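Long-range contacts in putative glycoside hydrolase (Bacteroides thetaiotaomicron VPI-5482, PDB 3HBZ), which binds calcium, may act in carbohydrate metabolism, and is putatively assigned as a glycoside hydrolase: residues Ala179-Ile184 and Ala309-Ser315; Ile209-Leu213 and Leu286-Met290; Leu17-Thr23 and Ile35-Thr41; Lys235-Cys239 and Asp274-Thr278. All coordinates share one frame. Numbering follows the deposited sequence.

Contact 3 comes first along the chain. Contacts 1, 2 and 4 lie in the putative carbohydrate metabolism domain. Contact 1 closes a long loop; contact 2 closes within it, and contact 4 within contact 2. Contacts 1 and 2 pair strands of one antiparallel sheet, with centres about 17 Å apart, and touch through Ile310 CD1 and Leu213 CD1 at 4.0 Å. Contact 4 joins two loops that lead into strands 240-247 and 281-290 of that sheet. It meets contact 1 at Ser315 OG and Asp237 OD2, 2.6 Å apart. Contacts 1, 2 and 4 thus join chain-distant parts of one domain, while contact 3, about 42 Å from contact 4 between centres, belongs to the N-terminal sheet.

Contact 1: Ala179-Ile184 and Ala309-Ser315; sequences AGNLFI and AIVFTSS
Two antiparallel strands pair in the core of a beta domain consistent with a galactose-binding-like sandwich. Strands 181-183 and 309-313 run at 174°, with axes 4.8 Å apart at closest. Ala179 precedes the paired part. Its CB lies 3.4 Å from Thr313 OG1 and 4.0 Å from Ser315 CB. At Gly180 the pairing changes character. Gly180 N donates to the side-chain atom Ser314 OG at 3.0 Å, while Ser314 N donates to Gly180 O at 3.0 Å. Ser314 OG also bonds Thr163. Asn181 forms a non-hydrogen-bonded pair with Thr313, CA atoms 4.3 Å apart. Its p rotamer leads the amide away, and OD1 accepts from Gly129 N. Leu182 and Phe312 form the hydrogen-bonded pair: Leu182 N to Phe312 O is 3.1 Å and Phe312 N to Leu182 O is 3.0 Å. Both side chains enter the face lined by Leu159. Leu182 is t and Phe312 is m. Phe183 pairs with Val311 without hydrogen bonds, CA atoms 4.5 Å apart, on the face shared with Asn181 and Thr313. Its p rotamer swings the ring off Val311, edge-to-face with Phe202 of strand 200-205. CB still meets Val311 CG2 at 4.0 Å. On its other edge strand 309-313 pairs with strand 240-247. Ile184 N bonds Ile310 O at 3.1 Å, and Ile184 CD1 touches Ile310 CD1 at 3.7 Å.

Contact 2: Ile209-Leu213 and Leu286-Met290; sequences IPTYL and LPFHM
Phe288 is the main bump of this contact, and a kinked strand provides its hollow. Its CB points toward segment 209-213, and chi1 near -83° (m) lays the ring along that backbone. Pro210 covers one ring face in a CH-pi contact: CB sits 3.8 Å from the Phe288 ring centroid, 12° off the normal. The ring edge meets the peptide link of Thr211 and Tyr212, with Phe288 CD1 3.6 Å from Tyr212 N. Leu213 CB limits the space at 4.4 Å from Phe288 CE1. Thr211 turns locally to phi/psi -115/-32. Thr211 and Tyr212 both face Ile337 of strand 328-338, so the strand carries a classic beta bulge. The pairing is antiparallel. Leu213 and Leu286 form a hydrogen-bonded pair: Leu213 N to Leu286 O is 2.9 Å and Leu286 N to Leu213 O is 2.7 Å. Leu213 is t,p and Leu286 m,t, with Leu213 CD2 4.2 Å from Leu286 CD1. Tyr212 and Pro287 are a non-hydrogen-bonded pair, and Tyr212 CE2 rests 3.8 Å from Pro287 CB. Phe288 N donates to Thr211 O at 2.9 Å. One water donates to both Thr211 O (2.8 Å) and Phe288 O (2.7 Å). Strand 210-220 thus runs between strands 281-290 and 328-338, while Leu213, Leu286 and Phe288 pack inward on strand 240-247.

Contact 3: Leu17-Thr23 and Ile35-Thr41; sequences LPGVVMT and IFVGPGT
Thr23, Ile35 and Phe36 bury the most surface where the irregular segment 17-23 passes the end of strand 32-36. Thr23 N donates to Phe36 O at 2.8 Å, the hydrogen bond that joins the two segments. The Thr23 side chain points across in the p rotamer. Its OG1 lies 3.2 Å from Phe36 CB, and its CG2 packs on the backbone at 3.4 Å from Val37 C and 3.3 Å from Gly38 N. Phe36, with chi1 m, sends its ring away from segment 17-23. Ile35, in the m,t rotamer, brings CG2 to 3.8 Å from Leu17 CD1 and 3.9 Å from the SE atom of Met22, a selenomethionine here. Val37 extends this apolar patch: its CG1 is 3.9 Å from both Leu17 CD1 and Val20 CG1. Each segment also contains a type II beta turn. Leu17-Val20 is closed by Val20 N to Leu17 O at 3.1 Å, with Gly19 at positive phi. Gly38-Thr41 is closed by Thr41 N to Gly38 O at 2.9 Å, and Thr41 OG1 adds a bond to Gly38 O at 2.6 Å. Pro39 and Gly40 hold its corners, as is usual for type II. The backbone of Ile35 bonds Ser90 and Ile92 of strand 84-92. Thr23 touches Pro205 and Phe36 touches Leu204 of strand 200-205: loop-on-strand packing where the N-terminal mixed sheet meets the antiparallel sheet of the following domain.

Contact 4: Lys235-Cys239 and Asp274-Thr278; sequences KRDIC and DAKET
Two extended loops of the beta domain meet at its surface, tied by a bidentate salt bridge. Segment 235-239 leads into strand 240-247, and segment 274-278 lies between strands 266-271 and 281-290. Neither pairs with the other as a strand. Their touching parts run 123° apart, with nearest CA atoms about 7 Å away: Cys239 to Ala275 is 7.0 Å. Ala275 is the first residue to engage. Its CB points across and sits 3.9 Å from Ile238 CG1 and 3.8 Å from Cys239 SG. Ile238 adopts t,p, which carries CD1 to 3.8 Å from Ala275 O. Lys276 turns its CB away, and its backbone gives Ile238 CD1 a neighbour at Lys276 N, 4.0 Å off. That same N bonds the Tyr217 hydroxyl of strand 210-220. Glu277 follows with chi1 m and chi2 t, so the carboxylate reaches over to Arg236, whose chi1 is t and chi2 near 95°. Glu277 OE1 has a second partner in Ala221 N. The acid meets the guanidinium side-on, near its plane. Arg236 NH2 donates to Glu277 OE1 at 3.0 Å, and Arg236 NE donates to Glu277 OE2 at 2.9 Å.

Contact 1: Ala179-Ile184 and Ala309-Ser315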
loop_
_atom_site.group_PDB
_atom_site.type_symbol
_atom_site.label_atom_id
_atom_site.label_comp_id
_atom_site.label_asym_id
_atom_site.label_seq_id
_atom_site.Cartn_x
_atom_site.Cartn_y
_atom_site.Cartn_z
ATOM N N ALA A 179 2.920 -10.221 9.387
ATOM C CA ALA A 179 1.532 -10.366 9.054
ATOM C C ALA A 179 1.334 -10.146 7.585
ATOM O O ALA A 179 2.006 -9.329 7.001
ATOM C CB ALA A 179 0.627 -9.337 9.844
ATOM N N GLY A 180 0.389 -10.849 6.984
ATOM C CA GLY A 180 -0.007 -10.509 5.620
ATOM C C GLY A 180 -0.895 -9.280 5.701
ATOM O O GLY A 180 -1.898 -9.257 6.449
ATOM N N ASN A 181 -0.571 -8.280 4.918
ATOM C CA ASN A 181 -1.406 -7.102 4.799
ATOM C C ASN A 181 -1.605 -6.595 3.364
ATOM O O ASN A 181 -0.917 -6.984 2.404
ATOM C CB ASN A 181 -0.869 -5.973 5.701
ATOM C CG ASN A 181 0.536 -5.574 5.342
ATOM O OD1 ASN A 181 1.168 -6.151 4.445
ATOM N ND2 ASN A 181 1.028 -4.577 6.024
ATOM N N LEU A 182 -2.587 -5.716 3.230
ATOM C CA LEU A 182 -2.806 -5.021 1.989
ATOM C C LEU A 182 -3.479 -3.738 2.376
ATOM O O LEU A 182 -4.407 -3.750 3.212
ATOM C CB LEU A 182 -3.704 -5.798 1.023
ATOM C CG LEU A 182 -3.703 -5.319 -0.427
ATOM C CD1 LEU A 182 -2.419 -5.897 -1.105
ATOM C CD2 LEU A 182 -5.030 -5.737 -1.197
ATOM N N PHE A 183 -3.057 -2.644 1.751
ATOM C CA PHE A 183 -3.667 -1.373 2.045
ATOM C C PHE A 183 -3.574 -0.341 0.932
ATOM O O PHE A 183 -2.734 -0.415 0.059
ATOM C CB PHE A 183 -3.055 -0.796 3.345
ATOM C CG PHE A 183 -1.531 -0.668 3.313
ATOM C CD1 PHE A 183 -0.704 -1.741 3.616
ATOM C CD2 PHE A 183 -0.940 0.511 2.974
ATOM C CE1 PHE A 183 0.650 -1.632 3.597
ATOM C CE2 PHE A 183 0.421 0.632 2.941
ATOM C CZ PHE A 183 1.231 -0.439 3.263
ATOM N N ILE A 184 -4.448 0.644 1.015
ATOM C CA ILE A 184 -4.381 1.811 0.168
ATOM C C ILE A 184 -3.330 2.768 0.728
ATOM O O ILE A 184 -3.386 3.184 1.876
ATOM C CB ILE A 184 -5.719 2.502 0.032
ATOM C CG1 ILE A 184 -6.696 1.606 -0.753
ATOM C CG2 ILE A 184 -5.556 3.954 -0.691
ATOM C CD1 ILE A 184 -8.114 2.190 -0.784
ATOM N N ALA A 309 -7.953 5.424 3.678
ATOM C CA ALA A 309 -7.236 4.150 3.613
ATOM C C ALA A 309 -8.159 2.998 3.965
ATOM O O ALA A 309 -9.033 3.127 4.841
ATOM C CB ALA A 309 -6.026 4.144 4.593
ATOM N N ILE A 310 -7.923 1.863 3.316
ATOM C CA ILE A 310 -8.538 0.579 3.630
ATOM C C ILE A 310 -7.371 -0.338 3.949
ATOM O O ILE A 310 -6.348 -0.338 3.226
ATOM C CB ILE A 310 -9.337 0.008 2.447
ATOM C CG1 ILE A 310 -10.565 0.871 2.133
ATOM C CG2 ILE A 310 -9.769 -1.491 2.693
ATOM C CD1 ILE A 310 -11.135 0.618 0.735
ATOM N N VAL A 311 -7.513 -1.097 5.023
ATOM C CA VAL A 311 -6.462 -1.994 5.490
ATOM C C VAL A 311 -7.026 -3.361 5.883
ATOM O O VAL A 311 -8.064 -3.441 6.609
ATOM C CB VAL A 311 -5.769 -1.417 6.742
ATOM C CG1 VAL A 311 -4.605 -2.345 7.133
ATOM C CG2 VAL A 311 -5.307 0.036 6.507
ATOM N N PHE A 312 -6.356 -4.405 5.386
ATOM C CA PHE A 312 -6.582 -5.801 5.734
ATOM C C PHE A 312 -5.307 -6.381 6.321
ATOM O O PHE A 312 -4.217 -6.116 5.807
ATOM C CB PHE A 312 -6.924 -6.631 4.518
ATOM C CG PHE A 312 -8.021 -6.054 3.667
ATOM C CD1 PHE A 312 -9.336 -6.248 4.025
ATOM C CD2 PHE A 312 -7.726 -5.378 2.510
ATOM C CE1 PHE A 312 -10.361 -5.729 3.267
ATOM C CE2 PHE A 312 -8.753 -4.851 1.708
ATOM C CZ PHE A 312 -10.054 -5.029 2.092
ATOM N N THR A 313 -5.442 -7.164 7.380
ATOM C CA THR A 313 -4.294 -7.906 7.935
ATOM C C THR A 313 -4.720 -9.246 8.563
ATOM O O THR A 313 -5.765 -9.349 9.221
ATOM C CB THR A 313 -3.482 -7.074 8.926
ATOM O OG1 THR A 313 -2.399 -7.894 9.408
ATOM C CG2 THR A 313 -4.341 -6.640 10.147
ATOM N N SER A 314 -3.886 -10.260 8.386
ATOM C CA SER A 314 -4.133 -11.598 8.889
ATOM C C SER A 314 -3.897 -11.707 10.408
ATOM O O SER A 314 -4.275 -12.691 11.010
ATOM C CB SER A 314 -3.277 -12.610 8.126
ATOM O OG SER A 314 -1.878 -12.351 8.259
ATOM N N SER A 315 -3.243 -10.716 11.008
ATOM C CA SER A 315 -2.922 -10.733 12.449
ATOM C C SER A 315 -3.093 -9.317 13.027
ATOM O O SER A 315 -2.332 -8.408 12.736
ATOM C CB SER A 315 -1.497 -11.213 12.687
ATOM O OG SER A 315 -1.365 -12.606 12.475
#

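Contact 2: Ile209-Leu213 and Leu286-Met290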
loop_
_atom_site.group_PDB
_atom_site.type_symbol
_atom_site.label_atom_id
_atom_site.label_comp_id
_atom_site.label_asym_id
_atom_site.label_seq_id
_atom_site.Cartn_x
_atom_site.Cartn_y
_atom_site.Cartn_z
ATOM N N ILE A 209 -17.950 11.042 0.600
ATOM C CA ILE A 209 -18.149 10.724 1.994
ATOM C C ILE A 209 -18.381 9.235 2.049
ATOM O O ILE A 209 -19.450 8.755 1.642
ATOM C CB ILE A 209 -19.353 11.472 2.599
ATOM C CG1 ILE A 209 -19.128 12.993 2.570
ATOM C CG2 ILE A 209 -19.567 11.033 4.060
ATOM C CD1 ILE A 209 -20.335 13.825 3.039
ATOM N N PRO A 210 -17.369 8.480 2.511
ATOM C CA PRO A 210 -17.553 7.070 2.618
ATOM C C PRO A 210 -18.529 6.746 3.750
ATOM O O PRO A 210 -18.468 7.374 4.817
ATOM C CB PRO A 210 -16.136 6.566 2.897
ATOM C CG PRO A 210 -15.491 7.628 3.611
ATOM C CD PRO A 210 -16.087 8.905 3.104
ATOM N N THR A 211 -19.420 5.788 3.501
ATOM C CA THR A 211 -20.427 5.362 4.477
ATOM C C THR A 211 -20.286 3.918 4.983
ATOM O O THR A 211 -20.609 3.645 6.156
ATOM C CB THR A 211 -21.842 5.568 3.873
ATOM O OG1 THR A 211 -21.876 4.967 2.581
ATOM C CG2 THR A 211 -22.126 7.075 3.719
ATOM N N TYR A 212 -19.796 3.002 4.132
ATOM C CA TYR A 212 -19.607 1.591 4.519
ATOM C C TYR A 212 -18.460 0.987 3.750
ATOM O O TYR A 212 -18.193 1.405 2.607
ATOM C CB TYR A 212 -20.833 0.716 4.176
ATOM C CG TYR A 212 -22.082 1.110 4.906
ATOM C CD1 TYR A 212 -22.925 2.047 4.368
ATOM C CD2 TYR A 212 -22.383 0.594 6.163
ATOM C CE1 TYR A 212 -24.051 2.466 5.027
ATOM C CE2 TYR A 212 -23.553 1.001 6.844
ATOM C CZ TYR A 212 -24.361 1.947 6.253
ATOM O OH TYR A 212 -25.513 2.396 6.812
ATOM N N LEU A 213 -17.753 0.050 4.408
ATOM C CA LEU A 213 -16.799 -0.849 3.762
ATOM C C LEU A 213 -17.441 -2.246 3.850
ATOM O O LEU A 213 -17.685 -2.736 4.960
ATOM C CB LEU A 213 -15.477 -0.884 4.521
ATOM C CG LEU A 213 -14.429 -1.853 3.931
ATOM C CD1 LEU A 213 -14.041 -1.428 2.506
ATOM C CD2 LEU A 213 -13.185 -1.889 4.805
ATOM N N LEU A 286 -19.208 -2.627 7.198
ATOM C CA LEU A 286 -18.695 -1.853 8.310
ATOM C C LEU A 286 -19.075 -0.409 8.134
ATOM O O LEU A 286 -18.618 0.215 7.207
ATOM C CB LEU A 286 -17.177 -1.980 8.343
ATOM C CG LEU A 286 -16.667 -3.419 8.261
ATOM C CD1 LEU A 286 -15.134 -3.371 8.228
ATOM C CD2 LEU A 286 -17.238 -4.311 9.393
ATOM N N PRO A 287 -19.905 0.134 9.037
ATOM C CA PRO A 287 -20.199 1.541 8.909
ATOM C C PRO A 287 -19.029 2.440 9.285
ATOM O O PRO A 287 -18.291 2.164 10.251
ATOM C CB PRO A 287 -21.375 1.754 9.866
ATOM C CG PRO A 287 -21.220 0.680 10.900
ATOM C CD PRO A 287 -20.517 -0.470 10.234
ATOM N N PHE A 288 -18.861 3.519 8.518
ATOM C CA PHE A 288 -17.925 4.560 8.921
ATOM C C PHE A 288 -18.557 5.356 10.072
ATOM O O PHE A 288 -19.713 5.746 10.004
ATOM C CB PHE A 288 -17.580 5.473 7.737
ATOM C CG PHE A 288 -16.484 4.912 6.840
ATOM C CD1 PHE A 288 -16.776 3.939 5.898
ATOM C CD2 PHE A 288 -15.194 5.386 6.922
ATOM C CE1 PHE A 288 -15.819 3.445 5.074
ATOM C CE2 PHE A 288 -14.215 4.885 6.082
ATOM C CZ PHE A 288 -14.546 3.906 5.166
ATOM N N HIS A 289 -17.820 5.490 11.158
ATOM C CA HIS A 289 -18.247 6.307 12.276
ATOM C C HIS A 289 -17.608 7.705 12.123
ATOM O O HIS A 289 -16.408 7.774 12.120
ATOM C CB HIS A 289 -17.695 5.738 13.574
ATOM C CG HIS A 289 -18.331 4.467 14.029
ATOM N ND1 HIS A 289 -18.918 4.340 15.270
ATOM C CD2 HIS A 289 -18.398 3.242 13.452
ATOM C CE1 HIS A 289 -19.361 3.101 15.419
ATOM N NE2 HIS A 289 -19.070 2.416 14.325
HETATM N N MSE A 290 -18.371 8.804 12.081
HETATM C CA MSE A 290 -17.721 10.099 12.148
HETATM C C MSE A 290 -17.400 10.423 13.602
HETATM O O MSE A 290 -18.280 10.409 14.454
HETATM C CB MSE A 290 -18.548 11.194 11.526
HETATM C CG MSE A 290 -17.723 12.477 11.284
HETATM SE SE MSE A 290 -18.678 13.724 10.240
HETATM C CE MSE A 290 -20.178 14.180 11.348
HETATM O O HOH W 1 -21.719 4.982 8.371
#

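Contact 3: Leu17-Thr23 and Ile35-Thr41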
loop_
_atom_site.group_PDB
_atom_site.type_symbol
_atom_site.label_atom_id
_atom_site.label_comp_id
_atom_site.label_asym_id
_atom_site.label_seq_id
_atom_site.Cartn_x
_atom_site.Cartn_y
_atom_site.Cartn_z
ATOM N N LEU A 17 6.086 17.844 -10.833
ATOM C CA LEU A 17 5.526 18.399 -12.061
ATOM C C LEU A 17 5.378 19.921 -11.899
ATOM O O LEU A 17 4.411 20.413 -11.312
ATOM C CB LEU A 17 4.167 17.803 -12.359
ATOM C CG LEU A 17 3.990 16.358 -12.797
ATOM C CD1 LEU A 17 2.465 16.077 -12.896
ATOM C CD2 LEU A 17 4.694 16.104 -14.119
ATOM N N PRO A 18 6.350 20.676 -12.400
ATOM C CA PRO A 18 6.302 22.137 -12.263
ATOM C C PRO A 18 4.987 22.693 -12.830
ATOM O O PRO A 18 4.558 22.279 -13.889
ATOM C CB PRO A 18 7.504 22.612 -13.108
ATOM C CG PRO A 18 8.438 21.480 -13.162
ATOM C CD PRO A 18 7.585 20.210 -13.063
ATOM N N GLY A 19 4.335 23.574 -12.096
ATOM C CA GLY A 19 3.051 24.147 -12.533
ATOM C C GLY A 19 1.784 23.291 -12.477
ATOM O O GLY A 19 0.724 23.788 -12.837
ATOM N N VAL A 20 1.877 22.028 -12.033
ATOM C CA VAL A 20 0.689 21.175 -11.791
ATOM C C VAL A 20 0.665 20.796 -10.313
ATOM O O VAL A 20 1.695 20.376 -9.762
ATOM C CB VAL A 20 0.745 19.876 -12.648
ATOM C CG1 VAL A 20 -0.299 18.820 -12.194
ATOM C CG2 VAL A 20 0.605 20.205 -14.116
ATOM N N VAL A 21 -0.494 20.910 -9.674
ATOM C CA VAL A 21 -0.623 20.498 -8.276
ATOM C C VAL A 21 -0.874 18.997 -8.282
ATOM O O VAL A 21 -1.829 18.497 -8.910
ATOM C CB VAL A 21 -1.757 21.223 -7.511
ATOM C CG1 VAL A 21 -1.706 20.862 -5.998
ATOM C CG2 VAL A 21 -1.658 22.753 -7.705
HETATM N N MSE A 22 0.041 18.277 -7.648
HETATM C CA MSE A 22 -0.106 16.830 -7.444
HETATM C C MSE A 22 -1.021 16.664 -6.229
HETATM O O MSE A 22 -1.064 17.529 -5.366
HETATM C CB MSE A 22 1.261 16.195 -7.261
HETATM C CG MSE A 22 2.037 16.200 -8.570
HETATM SE SE MSE A 22 3.728 15.329 -8.459
HETATM C CE MSE A 22 4.540 16.314 -7.026
ATOM N N THR A 23 -1.821 15.609 -6.203
ATOM C CA THR A 23 -2.861 15.509 -5.177
ATOM C C THR A 23 -2.274 14.870 -3.924
ATOM O O THR A 23 -2.849 14.984 -2.850
ATOM C CB THR A 23 -4.035 14.715 -5.676
ATOM O OG1 THR A 23 -3.572 13.388 -5.961
ATOM C CG2 THR A 23 -4.662 15.402 -6.962
ATOM N N ILE A 35 2.444 9.052 -10.169
ATOM C CA ILE A 35 2.221 10.477 -9.970
ATOM C C ILE A 35 0.697 10.680 -9.960
ATOM O O ILE A 35 0.008 10.150 -10.808
ATOM C CB ILE A 35 2.804 11.264 -11.162
ATOM C CG1 ILE A 35 4.334 11.042 -11.229
ATOM C CG2 ILE A 35 2.471 12.769 -11.049
ATOM C CD1 ILE A 35 5.040 11.570 -12.489
ATOM N N PHE A 36 0.175 11.417 -8.992
ATOM C CA PHE A 36 -1.273 11.624 -8.871
ATOM C C PHE A 36 -1.679 13.084 -9.132
ATOM O O PHE A 36 -1.180 14.011 -8.474
ATOM C CB PHE A 36 -1.771 11.213 -7.466
ATOM C CG PHE A 36 -1.543 9.749 -7.134
ATOM C CD1 PHE A 36 -0.293 9.315 -6.717
ATOM C CD2 PHE A 36 -2.563 8.829 -7.239
ATOM C CE1 PHE A 36 -0.082 8.009 -6.389
ATOM C CE2 PHE A 36 -2.347 7.487 -6.903
ATOM C CZ PHE A 36 -1.103 7.084 -6.519
ATOM N N VAL A 37 -2.614 13.277 -10.066
ATOM C CA VAL A 37 -3.125 14.605 -10.383
ATOM C C VAL A 37 -4.655 14.613 -10.293
ATOM O O VAL A 37 -5.294 13.563 -10.291
ATOM C CB VAL A 37 -2.643 15.049 -11.786
ATOM C CG1 VAL A 37 -1.147 14.979 -11.839
ATOM C CG2 VAL A 37 -3.264 14.181 -12.895
ATOM N N GLY A 38 -5.244 15.795 -10.197
ATOM C CA GLY A 38 -6.694 15.908 -10.095
ATOM C C GLY A 38 -7.404 15.456 -11.364
ATOM O O GLY A 38 -6.933 15.713 -12.478
ATOM N N PRO A 39 -8.543 14.767 -11.209
ATOM C CA PRO A 39 -9.397 14.443 -12.357
ATOM C C PRO A 39 -9.673 15.682 -13.175
ATOM O O PRO A 39 -9.993 16.726 -12.605
ATOM C CB PRO A 39 -10.678 13.941 -11.692
ATOM C CG PRO A 39 -10.165 13.326 -10.406
ATOM C CD PRO A 39 -9.095 14.239 -9.946
ATOM N N GLY A 40 -9.504 15.577 -14.487
ATOM C CA GLY A 40 -9.594 16.735 -15.377
ATOM C C GLY A 40 -8.258 17.365 -15.776
ATOM O O GLY A 40 -8.230 18.198 -16.677
ATOM N N THR A 41 -7.156 17.034 -15.092
ATOM C CA THR A 41 -5.828 17.533 -15.511
ATOM C C THR A 41 -5.521 16.976 -16.886
ATOM O O THR A 41 -5.837 15.829 -17.159
ATOM C CB THR A 41 -4.724 17.070 -14.542
ATOM O OG1 THR A 41 -5.139 17.385 -13.217
ATOM C CG2 THR A 41 -3.355 17.727 -14.823
#

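Contact 4: Lys235-Cys239 and Asp274-Thr278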
loop_
_atom_site.group_PDB
_atom_site.type_symbol
_atom_site.label_atom_id
_atom_site.label_comp_id
_atom_site.label_asym_id
_atom_site.label_seq_id
_atom_site.Cartn_x
_atom_site.Cartn_y
_atom_site.Cartn_z
ATOM N N LYS A 235 -4.254 -17.521 24.038
ATOM C CA LYS A 235 -4.597 -16.546 23.000
ATOM C C LYS A 235 -4.840 -17.195 21.638
ATOM O O LYS A 235 -4.192 -18.161 21.284
ATOM C CB LYS A 235 -3.521 -15.447 22.938
ATOM C CG LYS A 235 -4.130 -14.026 22.895
ATOM C CD LYS A 235 -3.115 -12.878 23.054
ATOM C CE LYS A 235 -3.736 -11.543 22.581
ATOM N NZ LYS A 235 -2.723 -10.463 22.365
ATOM N N ARG A 236 -5.828 -16.690 20.907
ATOM C CA ARG A 236 -6.089 -17.154 19.547
ATOM C C ARG A 236 -5.979 -15.938 18.617
ATOM O O ARG A 236 -6.398 -14.852 18.979
ATOM C CB ARG A 236 -7.430 -17.839 19.481
ATOM C CG ARG A 236 -7.629 -18.706 18.270
ATOM C CD ARG A 236 -7.304 -20.215 18.466
ATOM N NE ARG A 236 -7.631 -20.868 17.196
ATOM C CZ ARG A 236 -6.887 -21.733 16.501
ATOM N NH1 ARG A 236 -5.735 -22.223 16.941
ATOM N NH2 ARG A 236 -7.346 -22.146 15.330
ATOM N N ASP A 237 -5.321 -16.090 17.466
ATOM C CA ASP A 237 -5.110 -14.953 16.586
ATOM C C ASP A 237 -6.454 -14.525 15.973
ATOM O O ASP A 237 -7.429 -15.300 15.984
ATOM C CB ASP A 237 -4.099 -15.335 15.490
ATOM C CG ASP A 237 -3.332 -14.149 14.904
ATOM O OD1 ASP A 237 -3.552 -12.965 15.303
ATOM O OD2 ASP A 237 -2.489 -14.421 13.997
ATOM N N ILE A 238 -6.519 -13.282 15.495
ATOM C CA ILE A 238 -7.680 -12.801 14.749
ATOM C C ILE A 238 -7.182 -11.795 13.734
ATOM O O ILE A 238 -6.128 -11.185 13.925
ATOM C CB ILE A 238 -8.794 -12.191 15.692
ATOM C CG1 ILE A 238 -10.175 -12.119 15.012
ATOM C CG2 ILE A 238 -8.347 -10.783 16.264
ATOM C CD1 ILE A 238 -10.720 -13.475 14.406
ATOM N N CYS A 239 -7.913 -11.673 12.626
ATOM C CA CYS A 239 -7.657 -10.677 11.610
ATOM C C CYS A 239 -8.152 -9.293 12.007
ATOM O O CYS A 239 -8.889 -9.143 13.017
ATOM C CB CYS A 239 -8.345 -11.099 10.322
ATOM S SG CYS A 239 -10.125 -11.334 10.515
ATOM N N ASP A 274 -16.824 -8.124 14.775
ATOM C CA ASP A 274 -17.323 -9.495 15.005
ATOM C C ASP A 274 -16.589 -10.508 14.123
ATOM O O ASP A 274 -17.167 -11.503 13.729
ATOM C CB ASP A 274 -18.841 -9.557 14.774
ATOM C CG ASP A 274 -19.235 -9.217 13.338
ATOM O OD1 ASP A 274 -18.345 -8.936 12.507
ATOM O OD2 ASP A 274 -20.437 -9.296 13.016
ATOM N N ALA A 275 -15.310 -10.265 13.846
ATOM C CA ALA A 275 -14.490 -11.211 13.103
ATOM C C ALA A 275 -14.414 -12.561 13.807
ATOM O O ALA A 275 -14.396 -12.632 15.052
ATOM C CB ALA A 275 -13.071 -10.665 12.823
ATOM N N LYS A 276 -14.416 -13.631 13.011
ATOM C CA LYS A 276 -14.312 -14.988 13.558
ATOM C C LYS A 276 -13.541 -15.905 12.614
ATOM O O LYS A 276 -13.348 -15.602 11.408
ATOM C CB LYS A 276 -15.710 -15.581 13.828
ATOM C CG LYS A 276 -16.525 -15.746 12.548
ATOM C CD LYS A 276 -17.869 -16.405 12.763
ATOM C CE LYS A 276 -18.687 -16.336 11.483
ATOM N NZ LYS A 276 -19.977 -17.063 11.665
ATOM N N GLU A 277 -13.133 -17.045 13.144
ATOM C CA GLU A 277 -12.625 -18.107 12.286
ATOM C C GLU A 277 -13.789 -18.734 11.542
ATOM O O GLU A 277 -14.766 -19.077 12.133
ATOM C CB GLU A 277 -11.880 -19.147 13.102
ATOM C CG GLU A 277 -10.609 -18.574 13.750
ATOM C CD GLU A 277 -9.806 -19.665 14.426
ATOM O OE1 GLU A 277 -9.152 -20.423 13.710
ATOM O OE2 GLU A 277 -9.832 -19.765 15.657
ATOM N N THR A 278 -13.692 -18.830 10.232
ATOM C CA THR A 278 -14.743 -19.411 9.433
ATOM C C THR A 278 -14.173 -19.885 8.102
ATOM O O THR A 278 -13.311 -19.222 7.535
ATOM C CB THR A 278 -15.891 -18.404 9.177
ATOM O OG1 THR A 278 -16.810 -19.001 8.270
ATOM C CG2 THR A 278 -15.385 -17.063 8.598
#